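Putative peptidase (Chlamydophila abortus, PDB 3CE2) probably degrades a variety of small bioactive peptides as a zinc-dependent oligopeptidase of the M3B family. Local coordinates at residues 408-413 and 422-427; 415-420 and 570-575; 426-431 and 564-569. All coordinates share one frame; numbering follows the deposited sequence.

Contact 1 (408-413 and 422-427)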
loop_
_atom_site.group_PDB
_atom_site.type_symbol
_atom_site.label_atom_id
_atom_site.label_comp_id
_atom_site.label_asym_id
_atom_site.label_seq_id
_atom_site.Cartn_x
_atom_site.Cartn_y
_atom_site.Cartn_z
ATOM N N MET A 408 -3.675 -11.205 -10.290
ATOM C CA MET A 408 -2.895 -11.490 -11.481
ATOM C C MET A 408 -1.396 -11.237 -11.270
ATOM O O MET A 408 -0.548 -12.079 -11.658
ATOM C CB MET A 408 -3.448 -10.726 -12.681
ATOM C CG MET A 408 -4.842 -11.226 -13.092
ATOM S SD MET A 408 -4.853 -12.975 -13.630
ATOM C CE MET A 408 -4.331 -12.795 -15.325
ATOM N N HIS A 409 -1.062 -10.129 -10.606
ATOM C CA HIS A 409 0.339 -9.837 -10.273
ATOM C C HIS A 409 0.917 -11.077 -9.588
ATOM O O HIS A 409 1.952 -11.627 -10.023
ATOM C CB HIS A 409 0.413 -8.649 -9.319
ATOM C CG HIS A 409 1.760 -8.001 -9.219
ATOM N ND1 HIS A 409 2.917 -8.576 -9.709
ATOM C CD2 HIS A 409 2.136 -6.828 -8.652
ATOM C CE1 HIS A 409 3.942 -7.775 -9.469
ATOM N NE2 HIS A 409 3.495 -6.715 -8.816
ATOM N N SER A 410 0.241 -11.524 -8.527
ATOM C CA SER A 410 0.749 -12.643 -7.717
ATOM C C SER A 410 0.824 -13.942 -8.505
ATOM O O SER A 410 1.772 -14.721 -8.383
ATOM C CB SER A 410 -0.109 -12.841 -6.470
ATOM O OG SER A 410 0.371 -12.020 -5.403
ATOM N N TYR A 411 -0.193 -14.157 -9.321
ATOM C CA TYR A 411 -0.303 -15.325 -10.126
ATOM C C TYR A 411 0.892 -15.358 -11.064
ATOM O O TYR A 411 1.632 -16.337 -11.090
ATOM C CB TYR A 411 -1.610 -15.252 -10.902
ATOM C CG TYR A 411 -1.722 -16.224 -12.026
ATOM C CD1 TYR A 411 -2.169 -17.520 -11.804
ATOM C CD2 TYR A 411 -1.405 -15.844 -13.321
ATOM C CE1 TYR A 411 -2.297 -18.427 -12.855
ATOM C CE2 TYR A 411 -1.511 -16.741 -14.386
ATOM C CZ TYR A 411 -1.952 -18.033 -14.143
ATOM O OH TYR A 411 -2.061 -18.925 -15.189
ATOM N N PHE A 412 1.093 -14.282 -11.816
ATOM C CA PHE A 412 2.195 -14.217 -12.763
ATOM C C PHE A 412 3.553 -14.406 -12.103
ATOM O O PHE A 412 4.399 -15.100 -12.644
ATOM C CB PHE A 412 2.188 -12.886 -13.495
ATOM C CG PHE A 412 1.255 -12.836 -14.656
ATOM C CD1 PHE A 412 1.183 -13.889 -15.550
ATOM C CD2 PHE A 412 0.488 -11.712 -14.890
ATOM C CE1 PHE A 412 0.340 -13.820 -16.652
ATOM C CE2 PHE A 412 -0.368 -11.631 -15.981
ATOM C CZ PHE A 412 -0.436 -12.684 -16.864
ATOM N N SER A 413 3.758 -13.795 -10.942
ATOM C CA SER A 413 5.028 -13.891 -10.221
ATOM C C SER A 413 5.328 -15.282 -9.709
ATOM O O SER A 413 6.480 -15.714 -9.735
ATOM C CB SER A 413 5.085 -12.900 -9.061
ATOM O OG SER A 413 5.284 -11.589 -9.555
ATOM N N ALA A 422 9.608 -14.663 -5.310
ATOM C CA ALA A 422 8.261 -14.470 -5.870
ATOM C C ALA A 422 7.435 -13.319 -5.301
ATOM O O ALA A 422 6.560 -12.785 -5.972
ATOM C CB ALA A 422 7.480 -15.752 -5.761
ATOM N N GLN A 423 7.683 -12.951 -4.056
ATOM C CA GLN A 423 6.897 -11.917 -3.432
ATOM C C GLN A 423 7.456 -10.553 -3.812
ATOM O O GLN A 423 8.585 -10.236 -3.455
ATOM C CB GLN A 423 6.930 -12.080 -1.908
ATOM C CG GLN A 423 6.116 -11.007 -1.203
ATOM C CD GLN A 423 4.692 -10.925 -1.765
ATOM O OE1 GLN A 423 4.333 -9.975 -2.483
ATOM N NE2 GLN A 423 3.892 -11.953 -1.482
ATOM N N TYR A 424 6.685 -9.737 -4.529
ATOM C CA TYR A 424 7.152 -8.389 -4.903
ATOM C C TYR A 424 7.131 -7.510 -3.673
ATOM O O TYR A 424 6.327 -7.721 -2.791
ATOM C CB TYR A 424 6.299 -7.805 -6.009
ATOM C CG TYR A 424 4.829 -8.054 -5.838
ATOM C CD1 TYR A 424 4.071 -7.314 -4.927
ATOM C CD2 TYR A 424 4.187 -9.029 -6.592
ATOM C CE1 TYR A 424 2.718 -7.556 -4.778
ATOM C CE2 TYR A 424 2.827 -9.278 -6.452
ATOM C CZ TYR A 424 2.098 -8.544 -5.548
ATOM O OH TYR A 424 0.740 -8.805 -5.415
ATOM N N PRO A 425 8.020 -6.521 -3.590
ATOM C CA PRO A 425 8.004 -5.772 -2.332
ATOM C C PRO A 425 6.839 -4.776 -2.285
ATOM O O PRO A 425 6.145 -4.579 -3.298
ATOM C CB PRO A 425 9.339 -5.022 -2.359
ATOM C CG PRO A 425 9.568 -4.741 -3.808
ATOM C CD PRO A 425 9.004 -5.981 -4.541
ATOM N N ILE A 426 6.638 -4.161 -1.117
ATOM C CA ILE A 426 5.500 -3.257 -0.882
ATOM C C ILE A 426 5.527 -2.087 -1.861
ATOM O O ILE A 426 4.503 -1.692 -2.409
ATOM C CB ILE A 426 5.494 -2.712 0.563
ATOM C CG1 ILE A 426 5.349 -3.853 1.584
ATOM C CG2 ILE A 426 4.388 -1.664 0.745
ATOM C CD1 ILE A 426 3.907 -4.378 1.766
ATOM N N PHE A 427 6.720 -1.549 -2.075
ATOM C CA PHE A 427 6.938 -0.509 -3.048
ATOM C C PHE A 427 6.251 -0.797 -4.396
ATOM O O PHE A 427 5.939 0.111 -5.126
ATOM C CB PHE A 427 8.450 -0.335 -3.246
ATOM C CG PHE A 427 8.825 0.800 -4.152
ATOM C CD1 PHE A 427 9.307 1.989 -3.631
ATOM C CD2 PHE A 427 8.688 0.683 -5.527
ATOM C CE1 PHE A 427 9.641 3.038 -4.461
ATOM C CE2 PHE A 427 9.012 1.728 -6.347
ATOM C CZ PHE A 427 9.491 2.912 -5.811
#

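Contact 2 (415-420 and 570-575). With ZN (zinc ion), chain G.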
loop_
_atom_site.group_PDB
_atom_site.type_symbol
_atom_site.label_atom_id
_atom_site.label_comp_id
_atom_site.label_asym_id
_atom_site.label_seq_id
_atom_site.Cartn_x
_atom_site.Cartn_y
_atom_site.Cartn_z
ATOM N N LYS A 415 4.111 -18.160 -10.905
ATOM C CA LYS A 415 4.328 -18.962 -12.089
ATOM C C LYS A 415 5.744 -18.788 -12.691
ATOM O O LYS A 415 6.245 -19.677 -13.354
ATOM C CB LYS A 415 3.262 -18.598 -13.121
ATOM C CG LYS A 415 2.915 -19.685 -14.085
ATOM C CD LYS A 415 1.442 -19.599 -14.510
ATOM C CE LYS A 415 1.300 -19.615 -16.051
ATOM N NZ LYS A 415 1.581 -18.266 -16.694
ATOM N N HIS A 416 6.396 -17.657 -12.472
ATOM C CA HIS A 416 7.703 -17.460 -13.097
ATOM C C HIS A 416 8.880 -17.288 -12.140
ATOM O O HIS A 416 9.993 -17.212 -12.594
ATOM C CB HIS A 416 7.680 -16.297 -14.109
ATOM C CG HIS A 416 6.836 -16.561 -15.326
ATOM N ND1 HIS A 416 5.509 -16.185 -15.413
ATOM C CD2 HIS A 416 7.130 -17.170 -16.504
ATOM C CE1 HIS A 416 5.030 -16.530 -16.598
ATOM N NE2 HIS A 416 5.991 -17.136 -17.276
ATOM N N GLN A 417 8.671 -17.243 -10.828
ATOM C CA GLN A 417 9.813 -17.036 -9.930
ATOM C C GLN A 417 10.020 -18.171 -8.953
ATOM O O GLN A 417 9.082 -18.888 -8.603
ATOM C CB GLN A 417 9.661 -15.734 -9.139
ATOM C CG GLN A 417 9.461 -14.544 -10.000
ATOM C CD GLN A 417 10.734 -14.170 -10.727
ATOM O OE1 GLN A 417 11.841 -14.366 -10.213
ATOM N NE2 GLN A 417 10.586 -13.581 -11.899
ATOM N N PRO A 418 11.251 -18.327 -8.468
ATOM C CA PRO A 418 11.318 -19.326 -7.428
ATOM C C PRO A 418 10.729 -18.732 -6.129
ATOM O O PRO A 418 10.426 -17.524 -6.059
ATOM C CB PRO A 418 12.817 -19.615 -7.311
ATOM C CG PRO A 418 13.481 -18.354 -7.757
ATOM C CD PRO A 418 12.547 -17.669 -8.724
ATOM N N PHE A 419 10.560 -19.585 -5.125
ATOM C CA PHE A 419 9.798 -19.244 -3.928
ATOM C C PHE A 419 10.353 -18.006 -3.280
ATOM O O PHE A 419 9.620 -17.099 -2.917
ATOM C CB PHE A 419 9.813 -20.407 -2.936
ATOM C CG PHE A 419 9.354 -20.037 -1.567
ATOM C CD1 PHE A 419 8.001 -19.897 -1.287
ATOM C CD2 PHE A 419 10.267 -19.818 -0.555
ATOM C CE1 PHE A 419 7.565 -19.543 -0.008
ATOM C CE2 PHE A 419 9.835 -19.464 0.727
ATOM C CZ PHE A 419 8.482 -19.324 0.996
ATOM N N HIS A 420 11.664 -17.944 -3.155
ATOM C CA HIS A 420 12.251 -16.855 -2.386
ATOM C C HIS A 420 12.295 -15.524 -3.166
ATOM O O HIS A 420 12.707 -14.510 -2.621
ATOM C CB HIS A 420 13.657 -17.254 -1.936
ATOM C CG HIS A 420 14.597 -17.501 -3.077
ATOM N ND1 HIS A 420 14.591 -18.670 -3.806
ATOM C CD2 HIS A 420 15.557 -16.721 -3.627
ATOM C CE1 HIS A 420 15.508 -18.602 -4.754
ATOM N NE2 HIS A 420 16.112 -17.432 -4.663
ATOM N N GLY A 570 8.008 -10.668 -9.952
ATOM C CA GLY A 570 7.963 -10.807 -8.498
ATOM C C GLY A 570 8.909 -9.852 -7.803
ATOM O O GLY A 570 8.966 -8.660 -8.117
ATOM N N GLY A 571 9.683 -10.375 -6.865
ATOM C CA GLY A 571 10.676 -9.565 -6.168
ATOM C C GLY A 571 12.096 -10.004 -6.497
ATOM O O GLY A 571 12.932 -10.081 -5.607
ATOM N N SER A 572 12.378 -10.267 -7.777
ATOM C CA SER A 572 13.679 -10.811 -8.182
ATOM C C SER A 572 14.829 -9.807 -8.207
ATOM O O SER A 572 15.985 -10.174 -8.378
ATOM C CB SER A 572 13.576 -11.503 -9.539
ATOM O OG SER A 572 12.875 -10.707 -10.462
ATOM N N ASP A 573 14.524 -8.540 -8.017
ATOM C CA ASP A 573 15.568 -7.554 -7.999
ATOM C C ASP A 573 15.035 -6.381 -7.191
ATOM O O ASP A 573 13.876 -6.390 -6.784
ATOM C CB ASP A 573 15.856 -7.133 -9.433
ATOM C CG ASP A 573 17.277 -6.613 -9.638
ATOM O OD1 ASP A 573 18.010 -6.321 -8.661
ATOM O OD2 ASP A 573 17.660 -6.485 -10.817
ATOM N N PHE A 574 15.869 -5.376 -6.958
ATOM C CA PHE A 574 15.410 -4.122 -6.376
ATOM C C PHE A 574 14.297 -3.535 -7.213
ATOM O O PHE A 574 14.324 -3.623 -8.439
ATOM C CB PHE A 574 16.575 -3.139 -6.254
ATOM C CG PHE A 574 17.634 -3.604 -5.295
ATOM C CD1 PHE A 574 17.339 -3.754 -3.933
ATOM C CD2 PHE A 574 18.900 -3.963 -5.750
ATOM C CE1 PHE A 574 18.297 -4.217 -3.046
ATOM C CE2 PHE A 574 19.865 -4.420 -4.851
ATOM C CZ PHE A 574 19.562 -4.553 -3.511
ATOM N N PRO A 575 13.306 -2.935 -6.556
ATOM C CA PRO A 575 12.106 -2.450 -7.272
ATOM C C PRO A 575 12.373 -1.498 -8.446
ATOM O O PRO A 575 11.702 -1.602 -9.475
ATOM C CB PRO A 575 11.289 -1.744 -6.184
ATOM C CG PRO A 575 12.249 -1.565 -4.989
ATOM C CD PRO A 575 13.258 -2.675 -5.102
HETATM ZN ZN ZN G . 6.238 -16.487 -19.286
#

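Contact 3 (426-431 and 564-569). With ZN (zinc ion), chain D.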
loop_
_atom_site.group_PDB
_atom_site.type_symbol
_atom_site.label_atom_id
_atom_site.label_comp_id
_atom_site.label_asym_id
_atom_site.label_seq_id
_atom_site.Cartn_x
_atom_site.Cartn_y
_atom_site.Cartn_z
ATOM N N ILE A 426 6.638 -4.161 -1.117
ATOM C CA ILE A 426 5.500 -3.257 -0.882
ATOM C C ILE A 426 5.527 -2.087 -1.861
ATOM O O ILE A 426 4.503 -1.692 -2.409
ATOM C CB ILE A 426 5.494 -2.712 0.563
ATOM C CG1 ILE A 426 5.349 -3.853 1.584
ATOM C CG2 ILE A 426 4.388 -1.664 0.745
ATOM C CD1 ILE A 426 3.907 -4.378 1.766
ATOM N N PHE A 427 6.720 -1.549 -2.075
ATOM C CA PHE A 427 6.938 -0.509 -3.048
ATOM C C PHE A 427 6.251 -0.797 -4.396
ATOM O O PHE A 427 5.939 0.111 -5.126
ATOM C CB PHE A 427 8.450 -0.335 -3.246
ATOM C CG PHE A 427 8.825 0.800 -4.152
ATOM C CD1 PHE A 427 9.307 1.989 -3.631
ATOM C CD2 PHE A 427 8.688 0.683 -5.527
ATOM C CE1 PHE A 427 9.641 3.038 -4.461
ATOM C CE2 PHE A 427 9.012 1.728 -6.347
ATOM C CZ PHE A 427 9.491 2.912 -5.811
ATOM N N LEU A 428 6.024 -2.055 -4.750
ATOM C CA LEU A 428 5.413 -2.335 -6.057
ATOM C C LEU A 428 4.000 -2.889 -5.946
ATOM O O LEU A 428 3.363 -3.165 -6.951
ATOM C CB LEU A 428 6.253 -3.330 -6.868
ATOM C CG LEU A 428 7.693 -3.063 -7.307
ATOM C CD1 LEU A 428 8.215 -4.312 -8.013
ATOM C CD2 LEU A 428 7.782 -1.838 -8.237
ATOM N N ALA A 429 3.505 -3.057 -4.728
ATOM C CA ALA A 429 2.244 -3.786 -4.527
ATOM C C ALA A 429 0.977 -3.032 -4.888
ATOM O O ALA A 429 -0.103 -3.606 -4.876
ATOM C CB ALA A 429 2.149 -4.296 -3.088
ATOM N N GLU A 430 1.070 -1.747 -5.168
ATOM C CA GLU A 430 -0.152 -1.024 -5.490
ATOM C C GLU A 430 -0.315 -0.735 -6.994
ATOM O O GLU A 430 -1.378 -0.306 -7.438
ATOM C CB GLU A 430 -0.301 0.247 -4.622
ATOM C CG GLU A 430 -1.037 0.040 -3.265
ATOM C CD GLU A 430 -2.509 -0.444 -3.398
ATOM O OE1 GLU A 430 -3.369 0.260 -3.988
ATOM O OE2 GLU A 430 -2.824 -1.532 -2.883
ATOM N N ILE A 431 0.726 -1.003 -7.773
ATOM C CA ILE A 431 0.722 -0.696 -9.193
ATOM C C ILE A 431 -0.349 -1.462 -9.977
ATOM O O ILE A 431 -1.155 -0.866 -10.718
ATOM C CB ILE A 431 2.116 -0.962 -9.793
ATOM C CG1 ILE A 431 3.147 -0.043 -9.152
ATOM C CG2 ILE A 431 2.135 -0.768 -11.292
ATOM C CD1 ILE A 431 4.512 -0.152 -9.811
ATOM N N LEU A 564 3.502 -6.837 -18.682
ATOM C CA LEU A 564 3.322 -8.242 -18.401
ATOM C C LEU A 564 4.591 -8.816 -17.806
ATOM O O LEU A 564 4.524 -9.608 -16.846
ATOM C CB LEU A 564 2.885 -8.990 -19.657
ATOM C CG LEU A 564 1.364 -9.242 -19.870
ATOM C CD1 LEU A 564 0.414 -8.486 -18.927
ATOM C CD2 LEU A 564 0.923 -9.004 -21.315
ATOM N N ASN A 565 5.745 -8.394 -18.339
ATOM C CA ASN A 565 7.049 -8.856 -17.822
ATOM C C ASN A 565 7.277 -8.347 -16.409
ATOM O O ASN A 565 7.851 -9.048 -15.553
ATOM C CB ASN A 565 8.202 -8.389 -18.692
ATOM C CG ASN A 565 8.350 -9.203 -19.966
ATOM O OD1 ASN A 565 7.628 -10.175 -20.196
ATOM N ND2 ASN A 565 9.294 -8.796 -20.811
ATOM N N PHE A 566 6.816 -7.129 -16.154
ATOM C CA PHE A 566 6.878 -6.604 -14.813
ATOM C C PHE A 566 6.068 -7.509 -13.852
ATOM O O PHE A 566 6.512 -7.864 -12.782
ATOM C CB PHE A 566 6.350 -5.175 -14.811
ATOM C CG PHE A 566 5.896 -4.716 -13.479
ATOM C CD1 PHE A 566 6.800 -4.247 -12.557
ATOM C CD2 PHE A 566 4.562 -4.754 -13.146
ATOM C CE1 PHE A 566 6.377 -3.815 -11.313
ATOM C CE2 PHE A 566 4.134 -4.330 -11.910
ATOM C CZ PHE A 566 5.041 -3.862 -10.988
ATOM N N LEU A 567 4.883 -7.913 -14.257
ATOM C CA LEU A 567 4.028 -8.649 -13.364
ATOM C C LEU A 567 4.675 -9.988 -13.029
ATOM O O LEU A 567 4.523 -10.494 -11.916
ATOM C CB LEU A 567 2.662 -8.849 -14.015
ATOM C CG LEU A 567 1.805 -7.594 -14.135
ATOM C CD1 LEU A 567 0.406 -7.920 -14.592
ATOM C CD2 LEU A 567 1.740 -6.925 -12.800
ATOM N N LYS A 568 5.404 -10.554 -13.999
ATOM C CA LYS A 568 6.060 -11.858 -13.832
ATOM C C LYS A 568 7.398 -11.765 -13.112
ATOM O O LYS A 568 8.091 -12.776 -12.966
ATOM C CB LYS A 568 6.285 -12.497 -15.184
ATOM C CG LYS A 568 4.998 -12.612 -15.954
ATOM C CD LYS A 568 5.206 -13.092 -17.389
ATOM C CE LYS A 568 3.961 -12.743 -18.214
ATOM N NZ LYS A 568 3.759 -13.659 -19.352
ATOM N N SER A 569 7.771 -10.567 -12.659
ATOM C CA SER A 569 9.102 -10.372 -12.100
ATOM C C SER A 569 9.170 -10.632 -10.613
ATOM O O SER A 569 10.268 -10.790 -10.075
ATOM C CB SER A 569 9.639 -8.972 -12.410
ATOM O OG SER A 569 9.649 -8.747 -13.810
HETATM ZN ZN ZN D . -4.844 -2.972 -2.852
#

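Contact 1 (408-413 and 422-427)
The imidazole of H409 lies flat against the phenol ring of Y424 in a face-to-face stack, the two centroids 3.6 Å apart and the planes inclined by only 16°. The rings are offset: CE2 of Y424 sits over the middle of the imidazole, whereas NE2 of H409 falls toward the rim of the phenol. H409 reaches this place because its CG is trans to the backbone N (chi1 -163°), which carries the imidazole out to the face of the Y424 ring. Beyond the stack, OG of S410 gives a weak hydrogen bond to OH of Y424, at 3.2 Å. S413 approaches the same ring from its edge, OG lying near the ring plane 4.1 Å from CD2 of Y424, while its CB rests 3.4 Å from the carbonyl O of A422. The S413 hydroxyl is hydrogen-bonded to the main-chain O of L567. Y424 lies beside the gluzincin-like zinc site: the nearest side-chain atoms of Y424 and the zinc ligand H406 are about 4 Å apart. The contact folds the loop preceding helix 431-447 back onto the HExxH-bearing helix 394-416, whose M408 and F412 pack against helix 345-357.

Contact 2 (415-420 and 570-575)
Q417 meets G570 and S572 with a folded side chain rather than an extended one. Its CG stands trans to the carbonyl carbon (chi1 -55°), and the chain then bends at chi2 (-72°), turning the amide along the opposing loop. As a result CG comes within 4.1 Å of the backbone N of G570, and OE1 lies 3.4 Å from CB of S572. These are van der Waals contacts; the polar bond of the amide is made by NE2, which donates to the main-chain O of K568. S572 holds its OG between the backbone N and the carbonyl carbon, and this hydroxyl is hydrogen-bonded to O of S569. Past the end of helix 559-567 the backbone leaves helical angles at G570, with positive phi, and the loop ends at F574, the N-cap position of helix 575-581: a short connection between two helices, laid against the residue that follows the HExxH helix. In that connection OD1 of D573 accepts the N-H of F574 at 2.9 Å, from the anti side and 34° out of the carboxylate plane, while OD2 forms a salt bridge with K581. At the end of helix 394-416, the H416 imidazole takes no part in the contact. Its NE2 binds a zinc ion at 2.1 Å, and its ND1 is hydrogen-bonded to O of F412, which, with the metal, probably helps to set the ring's rotation. This metal is distinct from the ion held by H402, H406 and E430.

Contact 3 (426-431 and 564-569)
The far end of the F566 ring meets L428 at CE1 and I431 at CZ and CE2. Both methyls of L428 reach CE1: CD1 of L428 is 3.8 Å from CE1 of F566, and CD2 of L428 lies in the ring plane at the edge. I431 brings its CD1 obliquely to CZ of F566, 3.9 Å away, while its CG2 approaches CE2 from farther off. The ring extends this far from its helix because CG of F566 is trans to the backbone N (chi1 158°). The contact is wholly apolar and buried. The same ring also meets those of H409 and F548 and touches I578 and L579 of helix 575-581. E430, next to I431 in sequence, takes no part in this packing and binds a zinc ion through OE2, 2.5 Å from the metal. H402 and H406 of the HExxH helix complete the protein ligands, the arrangement expected of a gluzincin peptidase. The carbonyl O of E430 is hydrogen-bonded to the hydroxyls of S433 and T434, which anchors the glutamate's backbone at the start of the next helix. The end of helix 559-567 is thereby packed against the start of helix 431-447, where I431 also rests on A544 of helix 536-553.

Overall arrangement
All three contacts gather around helix 394-416, the loop that follows it and the end of helix 559-567. Contacts 1 and 3 are buried, with centres about 6 Å apart, and their segments overlap along the loop 422-431; contact 2 is only partly buried and lies farther from the centre of the chain. Their chemistry differs: contact 3 is purely aliphatic-aromatic, contact 1 adds hydroxyls to a ring stack, and contact 2 is made by a bent amide against a turn. The carbonyls of L567 and K568, at the end of one helix, tie the segments of contacts 1 and 2 to that of contact 3. Contact 1 lies beside the zinc ligand H406, and the segment 426-431 of contact 3 supplies E430; contact 2 carries a separate zinc ligand.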